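Local coordinates for protein alkylpurine DNA glycosylase AlkC (Pseudomonas fluorescens, PDB 5VHV) that probably removes N-alkylated purines from damaged DNA during base excision repair, cleaving the glycosidic bond without flipping the base out of the duplex, at residues A137-D142 with A175-H180; S154-P159 with A165-D170; H180-S185 with E213-E218; Y188-V193 with N219-W224. All blocks are in the same frame, centred on the assembly; numbering follows the deposited sequence.

Contact 1: residues A137-D142 with A175-H180; sequences AWSQDD and ASILDH
Ser139 and His180 make the polar bond of this contact, which ties the turn after helix 128-138 to helix 175-181. ND1 of His180 donates to OG of Ser139 at 3.2 Å with an N-H...O angle of 155°, the hydroxyl sitting 18° out of the imidazole plane. With chi1 at 78° the OG lies between the backbone N and the carbonyl carbon of Ser139, from where it also bonds to the backbone O of Gln136, its stronger partner.

The remaining touches are packing. CB of Ser139 rests on the CG2 branch of Ile177 at 4.0 Å, on the buried side, while CG of Gln140 lies over one face of the His180 ring, 4.0 Å from ND1. Trp138 to Asp141 form a type I turn, which brings Ser139 and Gln140 up to the helix.

With the hydroxyl gone, as in an alanine here, ND1 of His180 would probably lose its acceptor and the imidazole would be freer to turn.

The Ser139 hydroxyl thus gives its proton to the carbonyl of Gln136, three residues back, and accepts an N-H from His180 on helix 175-181, consistent with an imidazole protonated at ND1.

Contact 2: residues S154-P159 with A165-D170; sequences SRPRLP and AEVQAD
The loop that leads from helix 144-152 to the short helix 165-169 belongs to the DNA-facing part of the helical solenoid, and its Pro156 packs against Val167 and Gln168 of that helix. The proline ring crosses the valine at about a right angle, CG of Pro156 lying 4.0 Å from CG1 of Val167. That methyl is held anti to the backbone N (chi1 174°), and it also approaches the backbone O of Ser154 at 3.4 Å. CB of Pro156 meets CB of Gln168 at 4.2 Å.

Beyond the proline, Arg157 and Gln168 converge without bonding to one another. NH2 of Arg157 is 3.4 Å from NE2 of Gln168, but both are donors, and the guanidinium and amide planes stand 74° apart. OD2 of Asp203 reconciles them, taking a salt bridge from Arg157 NH2 and a hydrogen bond from Gln168 NE2; its negative charge probably offsets the crowding of N-H groups.

In the same loop NH2 of Arg155, also salt-bridged to Asp199, hydrogen-bonds a modified nucleotide of the bound DNA. Pro156 touches His196 and Asp199 of helix 187-201, while Ser154 and Val167 lean on Met135 and Phe128 of helix 128-138, so the contact is wedged between those two helices.

Contact 3: residues H180-S185 with E213-E218; sequences HLKADS and EGWNLE
Lys182 lays its aliphatic chain over one face of the Trp215 indole, joining two connecting loops of the helical solenoid: the one that follows helix 175-181 and the one between helices 205-213 and 220-229. Walking along 180-185, Leu181, on a weakly bonded part of the helix, is buried against Val189 and Val193 of helix 187-201. The backbone then turns, with Asp184 N bonded to Leu181 O at 3.1 Å.

Lys182 carries the contact across to 213-218. Its CB lies 3.8 Å from CZ2 of Trp215, over the six-membered ring, and CD is set over the five-membered ring, 3.8 Å from the centroid and 22° off the normal, a CH-pi contact. The closest pair is CD of Lys182 and NE1 of Trp215 at 3.5 Å. The two side chains run past each other in opposite directions. A final bend at chi4 (-69°) swings the ammonium away from the indole and into a salt bridge with OD1 of Asp179, so methylenes, not the charge, do the touching. Were the indole of Trp215 cut back to an alanine, the Lys182 chain is likely to lose the flat surface it rests on, opening a gap beside Thr222 and Ile225 of helix 220-229.

Farther on, Asp184 is buried and pairs through OD2 with Arg147. Across the contact, the loop just past the indole is shaped by an Asx turn: OD1 of Asn216 accepts from the backbone N of Glu218 at 3.0 Å, the donor lying 58° out of the carbonyl plane.

Contact 4: residues Y188-V193 with N219-W224; sequences YVRKSV and NPHTAW. With nucleotides of chain C.
The guanidinium of Arg190 lies flat on the His221 imidazole, the two planes only 5° apart and their centres separated by 3.8 Å. CZ of Arg190 sits 3.4 Å from ND1 of His221, and nearer the backbone, CD of Arg190 rests against CB of His221 at 3.6 Å. A bend at chi3 (-62°) turns the guanidinium face-on to the ring, and the hydrogen bond from NH1 to the backbone O of Asp184 holds it there in rotation.

Trp224 meets the same helix differently, edge first. Its CZ3 points in the ring plane at the backbone O of Arg190, 3.7 Å away, and CH2 lies 3.8 Å from CG of Lys191, whose chain crosses the indole obliquely. His228 stacks on Trp224 from its own helix.

On the DNA side, the Tyr188 ring turns an edge to the phosphate of DG8 of chain C, with CE1 3.6 Å from OP1. Lys191 passes nearby, its CD 3.9 Å from OP2.

Asn219 caps the start of the second helix, its OD1 taking weak bonds from the backbone N atoms of His221 and Thr222.

The two short axes come within 10.3 Å and cross at -39°, neighbouring helices running in broadly the same direction, as in the HEAT-like helical repeats of the AlkC and AlkD family, with one of them here presenting side chains to the DNA backbone.

How the contacts relate
Contact 2 is the buried member, contact 1 is partly buried, and contacts 3 and 4 lie at the surface. Contacts 1 and 3 both use helix 175-181 and share His180, and a methyl of Leu181 packs against the backbone O of Ser139. Contacts 3 and 4 are the closest pair, centres about 7 Å apart, with their segments alternating along the chain; the backbone O of Lys182 probably bonds OG1 of Thr222. Contact 2 is nested inside the chain loop closed by contact 1. Chemistry follows place: proline and valine packing in contact 2, a hydroxyl-imidazole bond in contact 1, and outside, a lysine's methylenes over an indole (contact 3) and a guanidinium stacked on an imidazole (contact 4).

Contact 1: residues A137-D142 with A175-H180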
# COMPACT_ATOMS: atom_id res chain seq x y z
N ALA A 137 0.85 -22.51 2.15
CA ALA A 137 -0.44 -23.19 2.18
C ALA A 137 -1.58 -22.19 2.07
O ALA A 137 -2.55 -22.41 1.33
CB ALA A 137 -0.57 -24.04 3.45
N TRP A 138 -1.46 -21.05 2.77
CA TRP A 138 -2.53 -20.06 2.74
C TRP A 138 -2.75 -19.49 1.34
O TRP A 138 -3.86 -19.09 1.00
CB TRP A 138 -2.22 -18.92 3.71
CG TRP A 138 -2.37 -19.30 5.16
CD1 TRP A 138 -2.97 -20.42 5.67
CD2 TRP A 138 -1.94 -18.53 6.28
NE1 TRP A 138 -2.93 -20.39 7.05
CE2 TRP A 138 -2.32 -19.22 7.45
CE3 TRP A 138 -1.28 -17.30 6.42
CZ2 TRP A 138 -2.02 -18.76 8.72
CZ3 TRP A 138 -0.99 -16.83 7.68
CH2 TRP A 138 -1.39 -17.56 8.82
N SER A 139 -1.70 -19.43 0.53
CA SER A 139 -1.84 -18.90 -0.82
C SER A 139 -2.71 -19.78 -1.70
O SER A 139 -3.13 -19.33 -2.78
CB SER A 139 -0.47 -18.70 -1.47
OG SER A 139 0.09 -19.93 -1.94
N GLN A 140 -2.98 -21.01 -1.28
CA GLN A 140 -3.83 -21.95 -1.99
C GLN A 140 -5.17 -22.15 -1.29
O GLN A 140 -5.93 -23.03 -1.69
CB GLN A 140 -3.08 -23.26 -2.15
CG GLN A 140 -1.75 -23.07 -2.87
CD GLN A 140 -0.81 -24.23 -2.65
OE1 GLN A 140 0.05 -24.22 -1.76
NE2 GLN A 140 -0.98 -25.25 -3.46
N ASP A 141 -5.49 -21.32 -0.30
CA ASP A 141 -6.73 -21.46 0.45
C ASP A 141 -7.94 -21.06 -0.39
O ASP A 141 -7.84 -20.21 -1.28
CB ASP A 141 -6.68 -20.57 1.69
CG ASP A 141 -7.65 -21.00 2.76
OD1 ASP A 141 -7.29 -21.93 3.51
OD2 ASP A 141 -8.77 -20.44 2.86
N ASP A 142 -9.10 -21.64 -0.07
CA ASP A 142 -10.34 -21.26 -0.74
C ASP A 142 -10.77 -19.83 -0.43
O ASP A 142 -11.51 -19.22 -1.21
CB ASP A 142 -11.48 -22.20 -0.32
CG ASP A 142 -11.29 -23.62 -0.81
OD1 ASP A 142 -10.59 -23.81 -1.83
OD2 ASP A 142 -11.85 -24.54 -0.18
N ALA A 175 8.46 -16.18 -4.11
CA ALA A 175 8.08 -16.21 -5.52
C ALA A 175 6.90 -17.14 -5.79
O ALA A 175 6.01 -16.79 -6.58
CB ALA A 175 9.28 -16.61 -6.38
N SER A 176 6.87 -18.33 -5.16
CA SER A 176 5.81 -19.27 -5.50
C SER A 176 4.46 -18.81 -4.96
O SER A 176 3.42 -19.11 -5.55
CB SER A 176 6.15 -20.68 -4.99
OG SER A 176 6.10 -20.77 -3.59
N ILE A 177 4.46 -18.06 -3.86
CA ILE A 177 3.21 -17.45 -3.39
C ILE A 177 2.66 -16.54 -4.46
O ILE A 177 1.49 -16.64 -4.85
CB ILE A 177 3.42 -16.70 -2.07
CG1 ILE A 177 3.66 -17.71 -0.95
CG2 ILE A 177 2.22 -15.79 -1.77
CD1 ILE A 177 4.08 -17.10 0.35
N LEU A 178 3.50 -15.63 -4.97
CA LEU A 178 3.00 -14.67 -5.94
C LEU A 178 2.62 -15.37 -7.25
O LEU A 178 1.64 -14.99 -7.90
CB LEU A 178 4.03 -13.58 -6.18
CG LEU A 178 4.48 -12.82 -4.92
CD1 LEU A 178 5.56 -11.80 -5.28
CD2 LEU A 178 3.32 -12.17 -4.21
N ASP A 179 3.36 -16.42 -7.62
CA ASP A 179 3.03 -17.14 -8.85
C ASP A 179 1.66 -17.80 -8.76
O ASP A 179 0.92 -17.82 -9.75
CB ASP A 179 4.11 -18.18 -9.16
CG ASP A 179 3.87 -18.91 -10.48
OD1 ASP A 179 3.80 -18.23 -11.53
OD2 ASP A 179 3.76 -20.15 -10.44
N HIS A 180 1.33 -18.37 -7.59
CA HIS A 180 0.03 -19.00 -7.42
C HIS A 180 -1.10 -17.99 -7.57
O HIS A 180 -2.23 -18.37 -7.90
CB HIS A 180 -0.11 -19.66 -6.05
CG HIS A 180 0.73 -20.88 -5.85
ND1 HIS A 180 1.28 -21.21 -4.63
CD2 HIS A 180 1.09 -21.87 -6.70
CE1 HIS A 180 1.95 -22.34 -4.74
NE2 HIS A 180 1.86 -22.76 -5.98

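Contact 2: residues S154-P159 with A165-D170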
# COMPACT_ATOMS: atom_id res chain seq x y z
N SER A 154 3.61 -11.01 3.73
CA SER A 154 4.98 -11.32 3.38
C SER A 154 5.65 -10.18 2.61
O SER A 154 6.79 -10.34 2.18
CB SER A 154 5.02 -12.62 2.57
OG SER A 154 4.33 -12.51 1.32
N ARG A 155 4.96 -9.06 2.43
CA ARG A 155 5.51 -7.96 1.64
C ARG A 155 6.85 -7.50 2.19
O ARG A 155 7.02 -7.37 3.42
CB ARG A 155 4.55 -6.76 1.67
CG ARG A 155 3.44 -6.86 0.67
CD ARG A 155 2.50 -5.67 0.80
NE ARG A 155 3.16 -4.41 0.47
CZ ARG A 155 2.53 -3.26 0.28
NH1 ARG A 155 1.22 -3.17 0.45
NH2 ARG A 155 3.22 -2.17 -0.08
N PRO A 156 7.81 -7.16 1.33
CA PRO A 156 9.04 -6.56 1.84
C PRO A 156 8.80 -5.30 2.66
O PRO A 156 9.43 -5.09 3.71
CB PRO A 156 9.84 -6.26 0.56
CG PRO A 156 9.25 -7.09 -0.51
CD PRO A 156 7.84 -7.39 -0.13
N ARG A 157 7.92 -4.41 2.17
CA ARG A 157 7.77 -3.05 2.68
C ARG A 157 6.30 -2.72 2.95
O ARG A 157 5.74 -1.76 2.41
CB ARG A 157 8.33 -2.04 1.69
CG ARG A 157 9.82 -2.19 1.48
CD ARG A 157 10.24 -1.20 0.44
NE ARG A 157 11.66 -1.30 0.12
CZ ARG A 157 12.43 -0.26 -0.15
NH1 ARG A 157 11.94 0.96 -0.12
NH2 ARG A 157 13.70 -0.45 -0.44
N LEU A 158 5.70 -3.49 3.84
CA LEU A 158 4.31 -3.23 4.22
C LEU A 158 4.21 -1.92 5.01
O LEU A 158 4.91 -1.75 6.01
CB LEU A 158 3.79 -4.38 5.08
CG LEU A 158 2.32 -4.25 5.49
CD1 LEU A 158 1.37 -4.45 4.30
CD2 LEU A 158 1.97 -5.24 6.59
N PRO A 159 3.32 -1.00 4.64
CA PRO A 159 3.14 0.19 5.47
C PRO A 159 2.68 -0.18 6.88
O PRO A 159 1.92 -1.12 7.08
CB PRO A 159 2.08 1.00 4.72
CG PRO A 159 2.32 0.63 3.27
CD PRO A 159 2.58 -0.88 3.37
N ALA A 165 13.62 -7.80 6.17
CA ALA A 165 14.92 -7.75 5.50
C ALA A 165 15.23 -9.04 4.76
O ALA A 165 15.85 -9.01 3.69
CB ALA A 165 16.03 -7.45 6.51
N GLU A 166 14.79 -10.18 5.30
CA GLU A 166 15.09 -11.47 4.68
C GLU A 166 14.35 -11.62 3.36
O GLU A 166 14.93 -12.10 2.37
CB GLU A 166 14.72 -12.59 5.67
CG GLU A 166 15.03 -13.98 5.18
CD GLU A 166 15.07 -15.02 6.30
OE1 GLU A 166 14.61 -14.74 7.43
OE2 GLU A 166 15.60 -16.13 6.04
N VAL A 167 13.09 -11.19 3.32
CA VAL A 167 12.30 -11.18 2.08
C VAL A 167 12.86 -10.16 1.09
O VAL A 167 13.03 -10.44 -0.10
CB VAL A 167 10.83 -10.87 2.41
CG1 VAL A 167 9.99 -10.70 1.14
CG2 VAL A 167 10.24 -11.98 3.26
N GLN A 168 13.13 -8.96 1.58
CA GLN A 168 13.63 -7.89 0.74
C GLN A 168 14.89 -8.30 -0.00
O GLN A 168 15.09 -7.94 -1.17
CB GLN A 168 13.87 -6.67 1.63
CG GLN A 168 13.98 -5.35 1.00
CD GLN A 168 14.07 -4.28 2.06
OE1 GLN A 168 13.96 -4.57 3.27
NE2 GLN A 168 14.27 -3.05 1.64
N ALA A 169 15.76 -9.08 0.66
CA ALA A 169 17.04 -9.47 0.08
C ALA A 169 16.93 -10.62 -0.92
O ALA A 169 17.87 -10.82 -1.69
CB ALA A 169 18.02 -9.90 1.18
N ASP A 170 15.83 -11.37 -0.93
CA ASP A 170 15.74 -12.57 -1.76
C ASP A 170 14.33 -12.77 -2.28
O ASP A 170 13.50 -13.43 -1.64
CB ASP A 170 16.19 -13.80 -0.98
CG ASP A 170 16.24 -15.04 -1.83
OD1 ASP A 170 15.94 -14.97 -3.04
OD2 ASP A 170 16.58 -16.11 -1.29

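Contact 3: residues H180-S185 with E213-E218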
# COMPACT_ATOMS: atom_id res chain seq x y z
N HIS A 180 1.33 -18.37 -7.59
CA HIS A 180 0.03 -19.00 -7.42
C HIS A 180 -1.10 -17.99 -7.57
O HIS A 180 -2.23 -18.37 -7.90
CB HIS A 180 -0.11 -19.66 -6.05
CG HIS A 180 0.73 -20.88 -5.85
ND1 HIS A 180 1.28 -21.21 -4.63
CD2 HIS A 180 1.09 -21.87 -6.70
CE1 HIS A 180 1.95 -22.34 -4.74
NE2 HIS A 180 1.86 -22.76 -5.98
N LEU A 181 -0.84 -16.71 -7.29
CA LEU A 181 -1.89 -15.71 -7.19
C LEU A 181 -1.93 -14.76 -8.39
O LEU A 181 -2.76 -13.83 -8.39
CB LEU A 181 -1.70 -14.91 -5.89
CG LEU A 181 -1.72 -15.73 -4.58
CD1 LEU A 181 -1.41 -14.84 -3.35
CD2 LEU A 181 -3.05 -16.42 -4.38
N LYS A 182 -1.10 -14.97 -9.43
CA LYS A 182 -0.93 -13.99 -10.50
C LYS A 182 -2.13 -13.91 -11.43
O LYS A 182 -2.13 -13.05 -12.33
CB LYS A 182 0.31 -14.32 -11.34
CG LYS A 182 0.17 -15.55 -12.23
CD LYS A 182 1.50 -15.83 -12.94
CE LYS A 182 1.46 -17.10 -13.76
NZ LYS A 182 1.39 -18.31 -12.91
N ALA A 183 -3.11 -14.79 -11.28
CA ALA A 183 -4.37 -14.69 -12.01
C ALA A 183 -5.55 -14.86 -11.07
O ALA A 183 -6.59 -15.38 -11.47
CB ALA A 183 -4.43 -15.71 -13.15
N ASP A 184 -5.40 -14.42 -9.82
CA ASP A 184 -6.43 -14.68 -8.82
C ASP A 184 -7.74 -14.00 -9.20
O ASP A 184 -7.75 -12.89 -9.75
CB ASP A 184 -5.96 -14.19 -7.45
CG ASP A 184 -6.69 -14.87 -6.32
OD1 ASP A 184 -7.84 -14.47 -6.02
OD2 ASP A 184 -6.13 -15.84 -5.75
N SER A 185 -8.85 -14.68 -8.91
CA SER A 185 -10.17 -14.16 -9.21
C SER A 185 -10.58 -13.02 -8.29
O SER A 185 -11.53 -12.29 -8.60
CB SER A 185 -11.22 -15.29 -9.13
OG SER A 185 -11.25 -15.84 -7.83
N GLU A 213 7.92 -10.50 -17.72
CA GLU A 213 8.16 -10.84 -19.11
C GLU A 213 7.85 -12.31 -19.40
O GLU A 213 7.72 -12.68 -20.57
CB GLU A 213 9.61 -10.50 -19.48
CG GLU A 213 9.80 -8.98 -19.65
CD GLU A 213 11.25 -8.55 -19.71
OE1 GLU A 213 12.15 -9.40 -19.58
OE2 GLU A 213 11.47 -7.33 -19.88
N GLY A 214 7.73 -13.15 -18.37
CA GLY A 214 7.32 -14.53 -18.55
C GLY A 214 5.83 -14.77 -18.38
O GLY A 214 5.36 -15.90 -18.54
N TRP A 215 5.08 -13.72 -18.09
CA TRP A 215 3.65 -13.84 -17.80
C TRP A 215 2.83 -13.74 -19.08
O TRP A 215 3.26 -13.18 -20.09
CB TRP A 215 3.21 -12.73 -16.85
CG TRP A 215 3.53 -12.95 -15.44
CD1 TRP A 215 4.26 -13.96 -14.89
CD2 TRP A 215 3.11 -12.11 -14.37
NE1 TRP A 215 4.32 -13.80 -13.52
CE2 TRP A 215 3.62 -12.67 -13.18
CE3 TRP A 215 2.34 -10.95 -14.30
CZ2 TRP A 215 3.38 -12.10 -11.93
CZ3 TRP A 215 2.12 -10.37 -13.06
CH2 TRP A 215 2.64 -10.95 -11.89
N ASN A 216 1.62 -14.29 -19.01
CA ASN A 216 0.67 -14.18 -20.10
C ASN A 216 -0.24 -12.99 -19.81
O ASN A 216 -1.17 -13.08 -19.00
CB ASN A 216 -0.15 -15.45 -20.25
CG ASN A 216 -1.34 -15.26 -21.16
OD1 ASN A 216 -1.29 -14.46 -22.08
ND2 ASN A 216 -2.42 -15.97 -20.88
N LEU A 217 0.03 -11.87 -20.48
CA LEU A 217 -0.72 -10.66 -20.21
C LEU A 217 -2.01 -10.59 -21.01
O LEU A 217 -2.72 -9.58 -20.93
CB LEU A 217 0.15 -9.44 -20.46
CG LEU A 217 1.43 -9.37 -19.62
CD1 LEU A 217 2.12 -8.03 -19.80
CD2 LEU A 217 1.20 -9.67 -18.13
N GLU A 218 -2.35 -11.64 -21.77
CA GLU A 218 -3.68 -11.72 -22.36
C GLU A 218 -4.74 -12.06 -21.32
O GLU A 218 -5.93 -11.82 -21.56
CB GLU A 218 -3.69 -12.76 -23.49
CG GLU A 218 -2.66 -12.49 -24.57
CD GLU A 218 -2.96 -11.24 -25.37
OE1 GLU A 218 -4.15 -10.86 -25.46
OE2 GLU A 218 -2.01 -10.62 -25.90

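Contact 4: residues Y188-V193 with N219-W224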
# COMPACT_ATOMS: atom_id res chain seq x y z
N TYR A 188 -9.19 -8.14 -4.29
CA TYR A 188 -8.47 -7.95 -3.03
C TYR A 188 -7.11 -8.62 -3.09
O TYR A 188 -6.08 -8.02 -2.74
CB TYR A 188 -9.33 -8.53 -1.92
CG TYR A 188 -8.88 -8.27 -0.50
CD1 TYR A 188 -8.41 -7.02 -0.10
CD2 TYR A 188 -8.99 -9.26 0.47
CE1 TYR A 188 -8.04 -6.77 1.20
CE2 TYR A 188 -8.61 -9.03 1.76
CZ TYR A 188 -8.14 -7.78 2.13
OH TYR A 188 -7.79 -7.54 3.43
N VAL A 189 -7.08 -9.87 -3.55
CA VAL A 189 -5.81 -10.57 -3.70
C VAL A 189 -4.95 -9.90 -4.76
O VAL A 189 -3.74 -9.71 -4.57
CB VAL A 189 -6.06 -12.06 -4.03
CG1 VAL A 189 -4.71 -12.78 -4.33
CG2 VAL A 189 -6.78 -12.73 -2.87
N ARG A 190 -5.55 -9.55 -5.91
CA ARG A 190 -4.75 -9.00 -7.00
C ARG A 190 -4.07 -7.71 -6.58
O ARG A 190 -2.91 -7.48 -6.94
CB ARG A 190 -5.61 -8.76 -8.25
CG ARG A 190 -6.15 -10.04 -8.84
CD ARG A 190 -6.67 -9.88 -10.27
NE ARG A 190 -7.80 -8.96 -10.38
CZ ARG A 190 -9.06 -9.28 -10.16
NH1 ARG A 190 -9.39 -10.51 -9.80
NH2 ARG A 190 -10.02 -8.36 -10.32
N LYS A 191 -4.77 -6.86 -5.82
CA LYS A 191 -4.15 -5.63 -5.33
C LYS A 191 -2.89 -5.93 -4.54
O LYS A 191 -1.86 -5.26 -4.69
CB LYS A 191 -5.12 -4.87 -4.43
CG LYS A 191 -6.30 -4.25 -5.15
CD LYS A 191 -7.23 -3.60 -4.12
CE LYS A 191 -8.32 -2.78 -4.81
NZ LYS A 191 -9.34 -2.33 -3.82
N SER A 192 -2.97 -6.93 -3.64
CA SER A 192 -1.84 -7.30 -2.80
C SER A 192 -0.68 -7.86 -3.62
O SER A 192 0.48 -7.51 -3.36
CB SER A 192 -2.32 -8.31 -1.75
OG SER A 192 -1.22 -8.74 -0.97
N VAL A 193 -0.95 -8.71 -4.61
CA VAL A 193 0.14 -9.23 -5.43
C VAL A 193 0.86 -8.07 -6.11
O VAL A 193 2.10 -8.00 -6.14
CB VAL A 193 -0.39 -10.24 -6.46
CG1 VAL A 193 0.74 -10.73 -7.37
CG2 VAL A 193 -1.05 -11.42 -5.77
N ASN A 219 -4.34 -12.60 -20.18
CA ASN A 219 -5.25 -12.75 -19.06
C ASN A 219 -5.47 -11.40 -18.40
O ASN A 219 -4.51 -10.83 -17.87
CB ASN A 219 -4.69 -13.74 -18.04
CG ASN A 219 -5.65 -14.03 -16.90
OD1 ASN A 219 -6.17 -13.11 -16.26
ND2 ASN A 219 -5.91 -15.30 -16.65
N PRO A 220 -6.69 -10.85 -18.40
CA PRO A 220 -6.85 -9.46 -17.92
C PRO A 220 -6.55 -9.28 -16.44
O PRO A 220 -6.14 -8.18 -16.04
CB PRO A 220 -8.32 -9.15 -18.25
CG PRO A 220 -8.98 -10.48 -18.37
CD PRO A 220 -7.95 -11.42 -18.89
N HIS A 221 -6.72 -10.32 -15.63
CA HIS A 221 -6.33 -10.23 -14.22
C HIS A 221 -4.82 -10.08 -14.09
O HIS A 221 -4.34 -9.24 -13.32
CB HIS A 221 -6.80 -11.48 -13.47
CG HIS A 221 -8.28 -11.55 -13.30
ND1 HIS A 221 -9.10 -10.44 -13.39
CD2 HIS A 221 -9.10 -12.60 -13.02
CE1 HIS A 221 -10.35 -10.81 -13.20
NE2 HIS A 221 -10.38 -12.11 -12.97
N THR A 222 -4.07 -10.88 -14.84
CA THR A 222 -2.62 -10.81 -14.81
C THR A 222 -2.12 -9.50 -15.40
O THR A 222 -1.19 -8.88 -14.87
CB THR A 222 -2.05 -12.03 -15.56
OG1 THR A 222 -2.66 -13.23 -15.06
CG2 THR A 222 -0.53 -12.11 -15.42
N ALA A 223 -2.74 -9.04 -16.50
CA ALA A 223 -2.37 -7.74 -17.07
C ALA A 223 -2.57 -6.61 -16.06
O ALA A 223 -1.73 -5.71 -15.96
CB ALA A 223 -3.20 -7.46 -18.33
N TRP A 224 -3.67 -6.65 -15.31
CA TRP A 224 -3.92 -5.60 -14.33
C TRP A 224 -2.86 -5.63 -13.23
O TRP A 224 -2.31 -4.58 -12.85
CB TRP A 224 -5.32 -5.77 -13.72
CG TRP A 224 -5.70 -4.66 -12.77
CD1 TRP A 224 -6.45 -3.54 -13.07
CD2 TRP A 224 -5.36 -4.55 -11.37
NE1 TRP A 224 -6.59 -2.76 -11.94
CE2 TRP A 224 -5.93 -3.35 -10.89
CE3 TRP A 224 -4.64 -5.35 -10.49
CZ2 TRP A 224 -5.80 -2.94 -9.56
CZ3 TRP A 224 -4.49 -4.93 -9.16
CH2 TRP A 224 -5.07 -3.74 -8.71
P DG C 8 -5.71 -2.54 0.18
OP1 DG C 8 -6.12 -3.94 0.16
OP2 DG C 8 -5.48 -1.79 -1.10
O5' DG C 8 -6.68 -1.63 1.02
C5' DG C 8 -7.10 -2.05 2.32
C4' DG C 8 -7.88 -0.94 2.98
O4' DG C 8 -7.10 0.29 3.01
C3' DG C 8 -9.17 -0.59 2.28
O3' DG C 8 -10.14 -0.30 3.29
C2' DG C 8 -8.80 0.62 1.41
C1' DG C 8 -7.72 1.31 2.23
N9 DG C 8 -6.63 1.92 1.49
C8 DG C 8 -5.84 1.31 0.55
N7 DG C 8 -4.87 2.06 0.13
C5 DG C 8 -4.99 3.22 0.88
C6 DG C 8 -4.21 4.41 0.86
O6 DG C 8 -3.21 4.65 0.18
N1 DG C 8 -4.69 5.35 1.76
C2 DG C 8 -5.77 5.18 2.55
N2 DG C 8 -6.09 6.22 3.34
N3 DG C 8 -6.51 4.08 2.58
C4 DG C 8 -6.06 3.15 1.72